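Local atomic coordinates of transcriptional regulatory protein RcsB (Salmonella enterica subsp. enterica serovar Typhimurium, PDB entry 6EO3), a protein that probably binds regulatory DNA as the response regulator of the Rcs two-component signalling system, controlling transcription of numerous genes with or without RcsA. Residues L53-S58 / L81-L86; V85-N90 / E104-K109. The protein carries 1 engineered substitution. One frame throughout, in Å; residues are numbered along the deposited sequence.

Interaction 1: residues L53-S58 / L81-L86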
loop_
_atom_site.group_PDB
_atom_site.type_symbol
_atom_site.label_atom_id
_atom_site.label_comp_id
_atom_site.label_asym_id
_atom_site.label_seq_id
_atom_site.Cartn_x
_atom_site.Cartn_y
_atom_site.Cartn_z
ATOM N N LEU A 53 6.819 19.071 19.006
ATOM C CA LEU A 53 8.046 18.883 18.261
ATOM C C LEU A 53 7.803 19.404 16.867
ATOM O O LEU A 53 6.817 19.048 16.237
ATOM C CB LEU A 53 8.370 17.397 18.182
ATOM C CG LEU A 53 9.447 16.896 17.222
ATOM C CD1 LEU A 53 10.801 17.506 17.541
ATOM C CD2 LEU A 53 9.498 15.373 17.327
ATOM N N ILE A 54 8.695 20.258 16.398
ATOM C CA ILE A 54 8.680 20.701 15.025
ATOM C C ILE A 54 9.903 20.054 14.395
ATOM O O ILE A 54 11.045 20.414 14.715
ATOM C CB ILE A 54 8.731 22.237 14.916
ATOM C CG1 ILE A 54 7.534 22.847 15.650
ATOM C CG2 ILE A 54 8.701 22.675 13.459
ATOM C CD1 ILE A 54 7.705 24.314 15.972
ATOM N N THR A 55 9.649 19.081 13.522
ATOM C CA THR A 55 10.713 18.291 12.928
ATOM C C THR A 55 10.655 18.213 11.396
ATOM O O THR A 55 9.593 18.136 10.778
ATOM C CB THR A 55 10.759 16.850 13.488
ATOM O OG1 THR A 55 11.865 16.157 12.898
ATOM C CG2 THR A 55 9.464 16.073 13.188
ATOM N N ASP A 56 11.843 18.223 10.818
ATOM C CA ASP A 56 12.040 17.991 9.419
ATOM C C ASP A 56 11.741 16.525 9.133
ATOM O O ASP A 56 12.037 15.641 9.939
ATOM C CB ASP A 56 13.480 18.326 9.061
ATOM C CG ASP A 56 13.796 18.126 7.594
ATOM O OD1 ASP A 56 12.870 18.125 6.733
ATOM O OD2 ASP A 56 15.012 18.001 7.306
ATOM N N LEU A 57 11.131 16.281 7.982
ATOM C CA LEU A 57 10.775 14.942 7.591
ATOM C C LEU A 57 12.006 14.099 7.283
ATOM O O LEU A 57 12.001 12.909 7.527
ATOM C CB LEU A 57 9.844 14.990 6.378
ATOM C CG LEU A 57 9.119 13.690 6.000
ATOM C CD1 LEU A 57 8.582 12.944 7.221
ATOM C CD2 LEU A 57 7.992 14.025 5.031
ATOM N N SER A 58 13.054 14.720 6.756
ATOM C CA SER A 58 14.273 14.013 6.355
ATOM C C SER A 58 15.476 14.516 7.135
ATOM O O SER A 58 15.971 15.603 6.880
ATOM C CB SER A 58 14.532 14.198 4.850
ATOM O OG SER A 58 14.544 15.576 4.494
ATOM N N LEU A 81 2.898 13.957 22.901
ATOM C CA LEU A 81 3.635 14.954 22.148
ATOM C C LEU A 81 2.942 15.324 20.837
ATOM O O LEU A 81 2.672 14.462 20.003
ATOM C CB LEU A 81 5.028 14.417 21.868
ATOM C CG LEU A 81 6.068 15.361 21.292
ATOM C CD1 LEU A 81 6.415 16.516 22.225
ATOM C CD2 LEU A 81 7.303 14.535 20.971
ATOM N N SER A 82 2.647 16.607 20.669
ATOM C CA SER A 82 2.064 17.106 19.434
ATOM C C SER A 82 3.165 17.337 18.401
ATOM O O SER A 82 4.183 17.955 18.704
ATOM C CB SER A 82 1.314 18.401 19.699
ATOM O OG SER A 82 0.136 18.131 20.423
ATOM N N ILE A 83 2.957 16.843 17.184
ATOM C CA ILE A 83 4.008 16.857 16.154
ATOM C C ILE A 83 3.590 17.659 14.934
ATOM O O ILE A 83 2.600 17.336 14.288
ATOM C CB ILE A 83 4.377 15.422 15.704
ATOM C CG1 ILE A 83 4.819 14.583 16.902
ATOM C CG2 ILE A 83 5.501 15.448 14.683
ATOM C CD1 ILE A 83 4.824 13.098 16.644
ATOM N N ILE A 84 4.359 18.697 14.627
ATOM C CA ILE A 84 4.244 19.402 13.347
ATOM C C ILE A 84 5.386 18.950 12.464
ATOM O O ILE A 84 6.536 19.218 12.775
ATOM C CB ILE A 84 4.305 20.941 13.509
ATOM C CG1 ILE A 84 3.168 21.413 14.416
ATOM C CG2 ILE A 84 4.220 21.649 12.157
ATOM C CD1 ILE A 84 3.323 22.845 14.873
ATOM N N VAL A 85 5.074 18.279 11.356
ATOM C CA VAL A 85 6.099 17.908 10.385
ATOM C C VAL A 85 6.406 19.063 9.418
ATOM O O VAL A 85 5.526 19.664 8.827
ATOM C CB VAL A 85 5.728 16.620 9.630
ATOM C CG1 VAL A 85 6.639 16.400 8.431
ATOM C CG2 VAL A 85 5.844 15.438 10.568
ATOM N N LEU A 86 7.688 19.345 9.265
ATOM C CA LEU A 86 8.158 20.435 8.448
ATOM C C LEU A 86 8.893 19.814 7.273
ATOM O O LEU A 86 9.865 19.091 7.460
ATOM C CB LEU A 86 9.081 21.328 9.281
ATOM C CG LEU A 86 9.276 22.782 8.857
ATOM C CD1 LEU A 86 7.982 23.576 8.909
ATOM C CD2 LEU A 86 10.329 23.441 9.745
#

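Interaction 2: residues V85-N90 / E104-K109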
loop_
_atom_site.group_PDB
_atom_site.type_symbol
_atom_site.label_atom_id
_atom_site.label_comp_id
_atom_site.label_asym_id
_atom_site.label_seq_id
_atom_site.Cartn_x
_atom_site.Cartn_y
_atom_site.Cartn_z
ATOM N N VAL A 85 5.074 18.279 11.356
ATOM C CA VAL A 85 6.099 17.908 10.385
ATOM C C VAL A 85 6.406 19.063 9.418
ATOM O O VAL A 85 5.526 19.664 8.827
ATOM C CB VAL A 85 5.728 16.620 9.630
ATOM C CG1 VAL A 85 6.639 16.400 8.431
ATOM C CG2 VAL A 85 5.844 15.438 10.568
ATOM N N LEU A 86 7.688 19.345 9.265
ATOM C CA LEU A 86 8.158 20.435 8.448
ATOM C C LEU A 86 8.893 19.814 7.273
ATOM O O LEU A 86 9.865 19.091 7.460
ATOM C CB LEU A 86 9.081 21.328 9.281
ATOM C CG LEU A 86 9.276 22.782 8.857
ATOM C CD1 LEU A 86 7.982 23.576 8.909
ATOM C CD2 LEU A 86 10.329 23.441 9.745
ATOM N N THR A 87 8.419 20.060 6.058
ATOM C CA THR A 87 9.014 19.393 4.918
ATOM C C THR A 87 9.199 20.300 3.706
ATOM O O THR A 87 8.431 21.216 3.444
ATOM C CB THR A 87 8.233 18.115 4.522
ATOM O OG1 THR A 87 8.931 17.423 3.466
ATOM C CG2 THR A 87 6.814 18.447 4.075
ATOM N N MET A 88 10.258 20.010 2.979
ATOM C CA MET A 88 10.568 20.693 1.757
ATOM C C MET A 88 9.840 20.002 0.594
ATOM O O MET A 88 9.697 20.576 -0.476
ATOM C CB MET A 88 12.084 20.669 1.566
ATOM C CG MET A 88 12.649 21.909 0.920
ATOM S SD MET A 88 12.485 23.423 1.882
ATOM C CE MET A 88 13.258 24.527 0.699
ATOM N N ASN A 89 9.346 18.788 0.835
ATOM C CA ASN A 89 8.721 17.952 -0.180
ATOM C C ASN A 89 7.289 18.367 -0.426
ATOM O O ASN A 89 6.464 18.295 0.480
ATOM C CB ASN A 89 8.747 16.495 0.294
ATOM C CG ASN A 89 8.478 15.493 -0.821
ATOM O OD1 ASN A 89 7.823 15.793 -1.823
ATOM N ND2 ASN A 89 8.991 14.281 -0.643
ATOM N N ASN A 90 6.985 18.775 -1.655
ATOM C CA ASN A 90 5.635 19.222 -1.995
ATOM C C ASN A 90 4.789 18.180 -2.740
ATOM O O ASN A 90 3.768 18.525 -3.323
ATOM C CB ASN A 90 5.670 20.564 -2.755
ATOM C CG ASN A 90 6.326 20.469 -4.127
ATOM O OD1 ASN A 90 6.681 19.386 -4.603
ATOM N ND2 ASN A 90 6.493 21.620 -4.771
ATOM N N GLU A 104 -0.342 16.346 14.317
ATOM C CA GLU A 104 -1.073 17.563 14.626
ATOM C C GLU A 104 -0.896 18.668 13.583
ATOM O O GLU A 104 -1.619 19.653 13.596
ATOM C CB GLU A 104 -0.686 18.051 16.026
ATOM C CG GLU A 104 -1.263 17.210 17.166
ATOM C CD GLU A 104 -0.779 15.762 17.174
ATOM O OE1 GLU A 104 -1.599 14.860 17.422
ATOM O OE2 GLU A 104 0.417 15.507 16.930
ATOM N N GLY A 105 0.066 18.514 12.682
ATOM C CA GLY A 105 0.248 19.488 11.607
ATOM C C GLY A 105 1.320 19.130 10.602
ATOM O O GLY A 105 2.285 18.449 10.926
ATOM N N ILE A 106 1.143 19.591 9.369
ATOM C CA ILE A 106 2.212 19.544 8.374
ATOM C C ILE A 106 2.348 20.922 7.716
ATOM O O ILE A 106 1.342 21.574 7.419
ATOM C CB ILE A 106 1.974 18.432 7.332
ATOM C CG1 ILE A 106 3.255 18.153 6.547
ATOM C CG2 ILE A 106 0.838 18.801 6.393
ATOM C CD1 ILE A 106 3.143 16.950 5.631
ATOM N N VAL A 107 3.591 21.359 7.511
ATOM C CA VAL A 107 3.884 22.702 7.011
ATOM C C VAL A 107 5.026 22.645 5.996
ATOM O O VAL A 107 6.039 21.972 6.213
ATOM C CB VAL A 107 4.261 23.661 8.170
ATOM C CG1 VAL A 107 4.708 25.026 7.658
ATOM C CG2 VAL A 107 3.096 23.830 9.137
ATOM N N LEU A 108 4.862 23.357 4.886
ATOM C CA LEU A 108 5.910 23.433 3.874
ATOM C C LEU A 108 6.967 24.378 4.368
ATOM O O LEU A 108 6.672 25.521 4.744
ATOM C CB LEU A 108 5.360 23.900 2.528
ATOM C CG LEU A 108 4.450 22.875 1.855
ATOM C CD1 LEU A 108 3.886 23.459 0.579
ATOM C CD2 LEU A 108 5.204 21.592 1.544
ATOM N N LYS A 109 8.202 23.887 4.369
ATOM C CA LYS A 109 9.326 24.597 4.974
ATOM C C LYS A 109 9.554 25.948 4.300
ATOM O O LYS A 109 9.936 26.915 4.954
ATOM C CB LYS A 109 10.589 23.725 4.899
ATOM C CG LYS A 109 11.689 24.090 5.890
ATOM C CD LYS A 109 12.953 23.260 5.679
ATOM C CE LYS A 109 12.716 21.790 5.974
ATOM N NZ LYS A 109 13.976 21.005 6.087
#

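Interaction 1: residues L53-S58 / L81-L86
The backbone oxygen of Leu86 takes a hydrogen bond between the two segments, from Leu57 N just past the strand end, at 3.1 Å and bent to 139° at the hydrogen, and on the same oxygen the CA-H of Asp56 makes a CA-H...O contact, Asp56 CA to Leu86 O 3.1 Å. One step back along the strands Leu86 N donates to Thr55 O at 2.7 Å. Ile84 is gripped likewise, its N bonded to Leu53 O and its O to Thr55 N, while Leu53 N reaches Ser82 O at 2.9 Å. This alternation is the parallel pattern, with the strands turned 25° against each other. Ile54 and Leu86 meet on the face turned to helix 112-125, where the CG2 branch of Ile54 lies 4.1 Å from Leu86 CD2 and the two side chains pass at a slant. The other face packs against helix 68-77: CG1 of Val85, swung anti to its own nitrogen (chi1 168°), touches both CB and CD1 of Leu57, and Ile71 covers this pair. At the strand end the hydroxyl of Thr55 bonds to Asp56 O at 3.0 Å, and Asp56 OD1 accepts a weak bond from Ser58 N and a salt bridge from Lys109. Asp56 is the predicted phosphorylation site, unmodified here, at the C-terminal end of the central strand of the parallel sheet. The contact joins the two strands of the beta-alpha-beta unit formed by strand 52-56, helix 68-77 and strand 82-87 in a CheY-like receiver domain.

Interaction 2: residues V85-N90 / E104-K109
Lys109 lays its aliphatic chain across Leu86 and Met88, crossing each at about a right angle. Its CG sits 4.0 Å from Leu86 CG, and Met88 SD comes within 3.6 Å of Lys109 CB. A bend at chi3 (-65°) carries the chain on toward its amino end, which forms a salt bridge with Asp10 and is shared with Asp56. Underneath, the parallel strands are closely joined. Val85 O receives Val107 N at 2.9 Å, Thr87 N reaches Val107 O, and Lys109 N comes to Thr87 O at 2.8 Å. Leu86 CD1 rests 3.8 Å from Val107 CG1, and helix 112-125 covers both side chains. Beyond the strand end the contact is looser: Asn90 is exposed and meets Leu108 CD2 only at 4.3 Å or more, although the same methyl lies 3.7 Å from Asn89 O. Thr87 OG1 accepts Asn89 N at 3.0 Å in an ST turn just after the strand. Asn89 then bonds through OD1 to Asn91 N and through ND2 to Gly165 O of the second subunit. Apolar methylenes thus hold the lysine stem, while its charged end probably offsets part of the negative charge of Asp10 and Asp56.

Interactions 1 and 2 lie side by side in the parallel five-stranded sheet of the receiver domain, their centres about 8 Å apart. Strand 82-87 serves both, pairing with strand 52-56 along one edge and with strand 105-108, the outermost on that side within this chain, along the other. Along the sequence the order is 52-56, 82-87, 105-108, with helices 68-77 and 92-99 as the connections, so two successive beta-alpha-beta units share their middle strand. Glu104 OE2, 2.9 Å from Ile83 N, probably bonds across at the opposite end from the Asp56-Lys109 salt bridge. The second subunit touches both contacts at the C-terminal ends of the strands, so it docks beside the predicted phosphorylation site.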